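Local coordinates for protein metallo-beta-lactamase (Simiduia agarivorans, PDB 6MFI) that probably hydrolyses the beta-lactam ring of antibiotics with a pair of zinc ions, as a metallo-beta-lactamase of the B3 subclass, at residues 105-110 against 193-198; 205-210 against 245-250. All coordinates share one frame; numbering follows the deposited sequence.

The two contacts sit side by side in the alpha-beta/beta-alpha fold of the metallo-beta-lactamases, their centres about 12 Å apart. Contact 1 (105-110 against 193-198) reaches between the two sheets: strand 103-107 belongs to the seven-stranded one, strand 193-199 to the five-stranded one. Contact 2 (205-210 against 245-250) stays within the second sheet, where strand 206-210 lies between strands 193-199 and 248-250. Along the chain contact 1 is complete before contact 2 begins. Strands 193-199 and 206-210 are neighbours joined by backbone hydrogen bonds, with W197 O to L208 N at 2.9 Å, so the edge strand 248-250 is connected step by step to the loop that carries zinc ligand H110.

Contact 1 (105-110 against 193-198); sequences ILLHSH and LSWQWR. With ZN (zinc ion), chain C.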
# COMPACT_ATOMS: atom_id res chain seq x y z
N ILE A 105 -6.61 -4.81 12.85
CA ILE A 105 -5.75 -5.53 11.92
C ILE A 105 -4.89 -4.53 11.17
O ILE A 105 -5.39 -3.51 10.68
CB ILE A 105 -6.58 -6.38 10.93
CG1 ILE A 105 -7.30 -7.51 11.67
CG2 ILE A 105 -5.69 -6.95 9.83
CD1 ILE A 105 -8.13 -8.40 10.78
N LEU A 106 -3.59 -4.82 11.07
CA LEU A 106 -2.65 -4.01 10.31
C LEU A 106 -2.15 -4.82 9.12
O LEU A 106 -1.70 -5.96 9.28
CB LEU A 106 -1.47 -3.57 11.18
CG LEU A 106 -1.75 -2.55 12.28
CD1 LEU A 106 -0.53 -2.39 13.17
CD2 LEU A 106 -2.16 -1.21 11.69
N LEU A 107 -2.22 -4.24 7.93
CA LEU A 107 -1.72 -4.84 6.71
C LEU A 107 -0.65 -3.95 6.10
O LEU A 107 -0.40 -2.83 6.56
CB LEU A 107 -2.85 -5.09 5.70
CG LEU A 107 -4.05 -5.89 6.21
CD1 LEU A 107 -5.11 -6.02 5.12
CD2 LEU A 107 -3.61 -7.25 6.71
N HIS A 108 0.00 -4.45 5.05
CA HIS A 108 1.11 -3.75 4.43
C HIS A 108 1.06 -3.93 2.92
O HIS A 108 0.52 -4.91 2.41
CB HIS A 108 2.46 -4.24 4.96
CG HIS A 108 2.81 -5.64 4.54
ND1 HIS A 108 3.27 -5.94 3.27
CD2 HIS A 108 2.76 -6.81 5.21
CE1 HIS A 108 3.48 -7.24 3.18
NE2 HIS A 108 3.19 -7.79 4.35
N SER A 109 1.65 -2.97 2.21
CA SER A 109 1.89 -3.12 0.78
C SER A 109 3.19 -3.87 0.57
O SER A 109 3.18 -5.06 0.21
CB SER A 109 1.94 -1.75 0.10
OG SER A 109 2.90 -0.91 0.71
N HIS A 110 4.32 -3.20 0.79
CA HIS A 110 5.62 -3.86 0.77
C HIS A 110 6.48 -3.32 1.90
O HIS A 110 6.21 -2.25 2.46
CB HIS A 110 6.32 -3.71 -0.59
CG HIS A 110 6.64 -2.29 -0.96
ND1 HIS A 110 5.84 -1.54 -1.78
CD2 HIS A 110 7.69 -1.50 -0.63
CE1 HIS A 110 6.37 -0.34 -1.94
NE2 HIS A 110 7.50 -0.29 -1.26
N LEU A 193 2.63 -7.11 -1.42
CA LEU A 193 1.26 -7.59 -1.51
C LEU A 193 0.38 -6.55 -2.18
O LEU A 193 0.64 -5.35 -2.09
CB LEU A 193 0.69 -7.93 -0.12
CG LEU A 193 1.29 -9.12 0.63
CD1 LEU A 193 0.53 -9.37 1.92
CD2 LEU A 193 1.29 -10.36 -0.24
N SER A 194 -0.67 -7.03 -2.85
CA SER A 194 -1.72 -6.19 -3.40
C SER A 194 -3.05 -6.63 -2.80
O SER A 194 -3.41 -7.81 -2.88
CB SER A 194 -1.76 -6.27 -4.93
OG SER A 194 -0.55 -5.80 -5.50
N TRP A 195 -3.77 -5.69 -2.20
CA TRP A 195 -4.99 -5.98 -1.46
C TRP A 195 -6.21 -5.55 -2.26
O TRP A 195 -6.19 -4.55 -2.97
CB TRP A 195 -4.98 -5.29 -0.10
CG TRP A 195 -3.98 -5.88 0.84
CD1 TRP A 195 -2.71 -5.43 1.08
CD2 TRP A 195 -4.16 -7.02 1.69
NE1 TRP A 195 -2.09 -6.23 2.01
CE2 TRP A 195 -2.96 -7.21 2.40
CE3 TRP A 195 -5.22 -7.91 1.91
CZ2 TRP A 195 -2.79 -8.25 3.32
CZ3 TRP A 195 -5.05 -8.93 2.82
CH2 TRP A 195 -3.84 -9.09 3.51
N GLN A 196 -7.28 -6.33 -2.13
CA GLN A 196 -8.52 -6.07 -2.85
C GLN A 196 -9.70 -6.34 -1.94
O GLN A 196 -9.79 -7.41 -1.33
CB GLN A 196 -8.61 -6.93 -4.12
CG GLN A 196 -10.03 -7.24 -4.58
CD GLN A 196 -10.10 -8.50 -5.42
OE1 GLN A 196 -9.91 -9.61 -4.92
NE2 GLN A 196 -10.36 -8.33 -6.71
N TRP A 197 -10.60 -5.36 -1.84
CA TRP A 197 -11.80 -5.48 -1.02
C TRP A 197 -12.95 -4.78 -1.72
O TRP A 197 -12.77 -4.08 -2.72
CB TRP A 197 -11.59 -4.90 0.39
CG TRP A 197 -11.33 -3.42 0.39
CD1 TRP A 197 -12.23 -2.43 0.62
CD2 TRP A 197 -10.08 -2.77 0.13
NE1 TRP A 197 -11.63 -1.20 0.54
CE2 TRP A 197 -10.30 -1.38 0.24
CE3 TRP A 197 -8.79 -3.22 -0.17
CZ2 TRP A 197 -9.29 -0.45 0.05
CZ3 TRP A 197 -7.78 -2.29 -0.35
CH2 TRP A 197 -8.04 -0.92 -0.24
N ARG A 198 -14.15 -4.98 -1.18
CA ARG A 198 -15.36 -4.35 -1.70
C ARG A 198 -15.84 -3.28 -0.73
O ARG A 198 -15.82 -3.48 0.49
CB ARG A 198 -16.46 -5.38 -1.94
CG ARG A 198 -16.19 -6.34 -3.08
CD ARG A 198 -17.48 -6.92 -3.65
NE ARG A 198 -18.32 -7.53 -2.63
CZ ARG A 198 -19.39 -6.95 -2.08
NH1 ARG A 198 -19.75 -5.74 -2.46
NH2 ARG A 198 -20.09 -7.59 -1.16
ZN ZN C . 9.44 0.54 -1.88
O HOH W 1 9.51 2.51 -1.64
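A single methyl, CD1 of L107, stands squarely over the six-membered ring of W195, 3.4 Å from its centroid and only 1° off the ring normal. This is a CH-pi contact, and the two side chains cross at about a right angle. L107 CD2 lies 3.6 Å from W195 CZ2. W195 chi1 (-70°) sets CG anti to the carbonyl carbon, toward 105-110, and chi2 (96°) turns the indole face to L107. W195 NE1, on the ring's edge, donates to H108 O at 3.0 Å; the oxygen is almost in the ring plane, which ties down the rotation of the indole. The pair belongs to the buried seam between the two sheets of the metallo-beta-lactamase fold, where strand 103-107 runs out into the zinc-binding loop. S109 O, just past that strand, accepts from L193 N at 2.7 Å, and H108 ND1 reaches the same oxygen in a weak bond within its own segment. L193 CD1 packs obliquely on the H108 ring, 3.9 Å from CE1, while H108 NE2 is hydrogen-bonded to S133 N. One residue beyond S109, H110 NE2 binds a zinc ion at 2.2 Å; the zinc is completed by H112, H188 and a water.

Contact 2 (205-210 against 245-250); sequences CTTLVY and ECDLLL
T207 and D247 exchange hydrogen bonds in both directions where this pair of strands begins. T207 O accepts from two successive amides, D247 N at 2.8 Å and L248 N, while T207 N donates to D247 OD2 at 3.0 Å. That carboxylate oxygen is met on its anti side, 22° out of the carboxylate plane. D247 chi1 (-54°) sets CG beside the backbone N, and chi2 (-47°) brings OD2 to T207 N; a water donates to both OD2 and C205 O. Further along, V209 N to L248 O and L250 N to V209 O continue the parallel pairing, and the CA atoms of L208 and Y210 make CA-H...O contacts with L248 O and L250 O.

The apolar contacts divide between the two faces of the sheet. L208 and L248 lie side by side, L208 CG to L248 CB 3.8 Å, on the face that also bears Y210 and L250; V52 of strand 50-53 touches both leucines. L250 CB meets the Y210 ring at its edge, 3.7 Å from CD1, and Y210 OH is hydrogen-bonded to D79. On the face with V209 and L249, V209 CG2 rests 3.8 Å from C246 CB. L249's side chain touches A274, C275 and Y278 of helix 274-291.

Strands 206-210 and 248-250, with helix 228-242 linking them, form a beta-alpha-beta unit, and the C246-C275 disulfide fastens it to helix 274-291. The start of the strand pair is thus held by a side-chain acceptor as well as by backbone bonds, and the T207 N-H and the water probably help to stabilise D247 as a carboxylate.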
# COMPACT_ATOMS: atom_id res chain seq x y z
N CYS A 205 -21.88 -2.56 -5.77
CA CYS A 205 -20.81 -1.92 -5.00
C CYS A 205 -19.60 -1.62 -5.87
O CYS A 205 -19.67 -1.71 -7.10
CB CYS A 205 -20.40 -2.80 -3.82
SG CYS A 205 -21.73 -3.19 -2.66
N THR A 206 -18.49 -1.26 -5.23
CA THR A 206 -17.25 -0.94 -5.91
C THR A 206 -16.13 -1.82 -5.37
O THR A 206 -16.02 -2.02 -4.15
CB THR A 206 -16.89 0.54 -5.73
OG1 THR A 206 -17.95 1.36 -6.23
CG2 THR A 206 -15.60 0.88 -6.47
N THR A 207 -15.31 -2.35 -6.27
CA THR A 207 -14.18 -3.19 -5.91
C THR A 207 -12.91 -2.33 -5.94
O THR A 207 -12.51 -1.86 -7.01
CB THR A 207 -14.05 -4.39 -6.85
OG1 THR A 207 -15.27 -5.14 -6.83
CG2 THR A 207 -12.91 -5.28 -6.41
N LEU A 208 -12.30 -2.14 -4.78
CA LEU A 208 -11.08 -1.35 -4.65
C LEU A 208 -9.88 -2.28 -4.58
O LEU A 208 -9.95 -3.36 -3.98
CB LEU A 208 -11.13 -0.46 -3.41
CG LEU A 208 -11.97 0.82 -3.46
CD1 LEU A 208 -13.47 0.52 -3.41
CD2 LEU A 208 -11.58 1.76 -2.33
N VAL A 209 -8.77 -1.86 -5.19
CA VAL A 209 -7.54 -2.63 -5.19
C VAL A 209 -6.40 -1.71 -4.76
O VAL A 209 -6.20 -0.65 -5.37
CB VAL A 209 -7.24 -3.25 -6.56
CG1 VAL A 209 -5.82 -3.81 -6.59
CG2 VAL A 209 -8.25 -4.34 -6.88
N TYR A 210 -5.67 -2.11 -3.72
CA TYR A 210 -4.51 -1.37 -3.24
C TYR A 210 -3.27 -2.03 -3.83
O TYR A 210 -2.59 -2.84 -3.19
CB TYR A 210 -4.49 -1.35 -1.71
CG TYR A 210 -3.47 -0.41 -1.10
CD1 TYR A 210 -3.42 0.93 -1.46
CD2 TYR A 210 -2.57 -0.87 -0.15
CE1 TYR A 210 -2.49 1.78 -0.90
CE2 TYR A 210 -1.64 -0.02 0.42
CZ TYR A 210 -1.60 1.30 0.04
OH TYR A 210 -0.68 2.15 0.61
N GLU A 245 -10.61 -8.30 -10.61
CA GLU A 245 -11.78 -7.43 -10.54
C GLU A 245 -11.37 -6.14 -9.82
O GLU A 245 -10.89 -6.18 -8.69
CB GLU A 245 -12.93 -8.12 -9.81
CG GLU A 245 -14.28 -7.48 -10.04
CD GLU A 245 -14.74 -7.58 -11.49
OE1 GLU A 245 -14.35 -8.56 -12.16
OE2 GLU A 245 -15.48 -6.69 -11.94
N CYS A 246 -11.55 -5.01 -10.50
CA CYS A 246 -10.88 -3.79 -10.06
C CYS A 246 -11.60 -2.59 -10.66
O CYS A 246 -11.46 -2.33 -11.86
CB CYS A 246 -9.42 -3.83 -10.48
SG CYS A 246 -8.45 -2.33 -10.25
N ASP A 247 -12.36 -1.87 -9.84
CA ASP A 247 -13.04 -0.66 -10.27
C ASP A 247 -12.34 0.61 -9.82
O ASP A 247 -12.38 1.61 -10.54
CB ASP A 247 -14.48 -0.64 -9.75
CG ASP A 247 -15.26 -1.89 -10.13
OD1 ASP A 247 -15.20 -2.30 -11.30
OD2 ASP A 247 -15.93 -2.46 -9.24
N LEU A 248 -11.70 0.59 -8.66
CA LEU A 248 -11.00 1.75 -8.11
C LEU A 248 -9.59 1.32 -7.71
O LEU A 248 -9.42 0.28 -7.08
CB LEU A 248 -11.76 2.32 -6.91
CG LEU A 248 -11.47 3.77 -6.48
CD1 LEU A 248 -12.68 4.35 -5.77
CD2 LEU A 248 -10.25 3.85 -5.57
N LEU A 249 -8.60 2.13 -8.09
CA LEU A 249 -7.20 1.81 -7.86
C LEU A 249 -6.59 2.77 -6.85
O LEU A 249 -6.81 3.98 -6.91
CB LEU A 249 -6.41 1.86 -9.17
CG LEU A 249 -4.94 1.44 -9.08
CD1 LEU A 249 -4.82 -0.05 -8.83
CD2 LEU A 249 -4.19 1.83 -10.35
N LEU A 250 -5.81 2.22 -5.92
CA LEU A 250 -5.08 2.99 -4.92
C LEU A 250 -3.65 2.48 -4.85
O LEU A 250 -3.39 1.29 -5.02
CB LEU A 250 -5.75 2.89 -3.54
CG LEU A 250 -7.08 3.63 -3.37
CD1 LEU A 250 -7.69 3.32 -2.02
CD2 LEU A 250 -6.89 5.13 -3.56
O HOH W 2 -18.52 -2.16 -9.74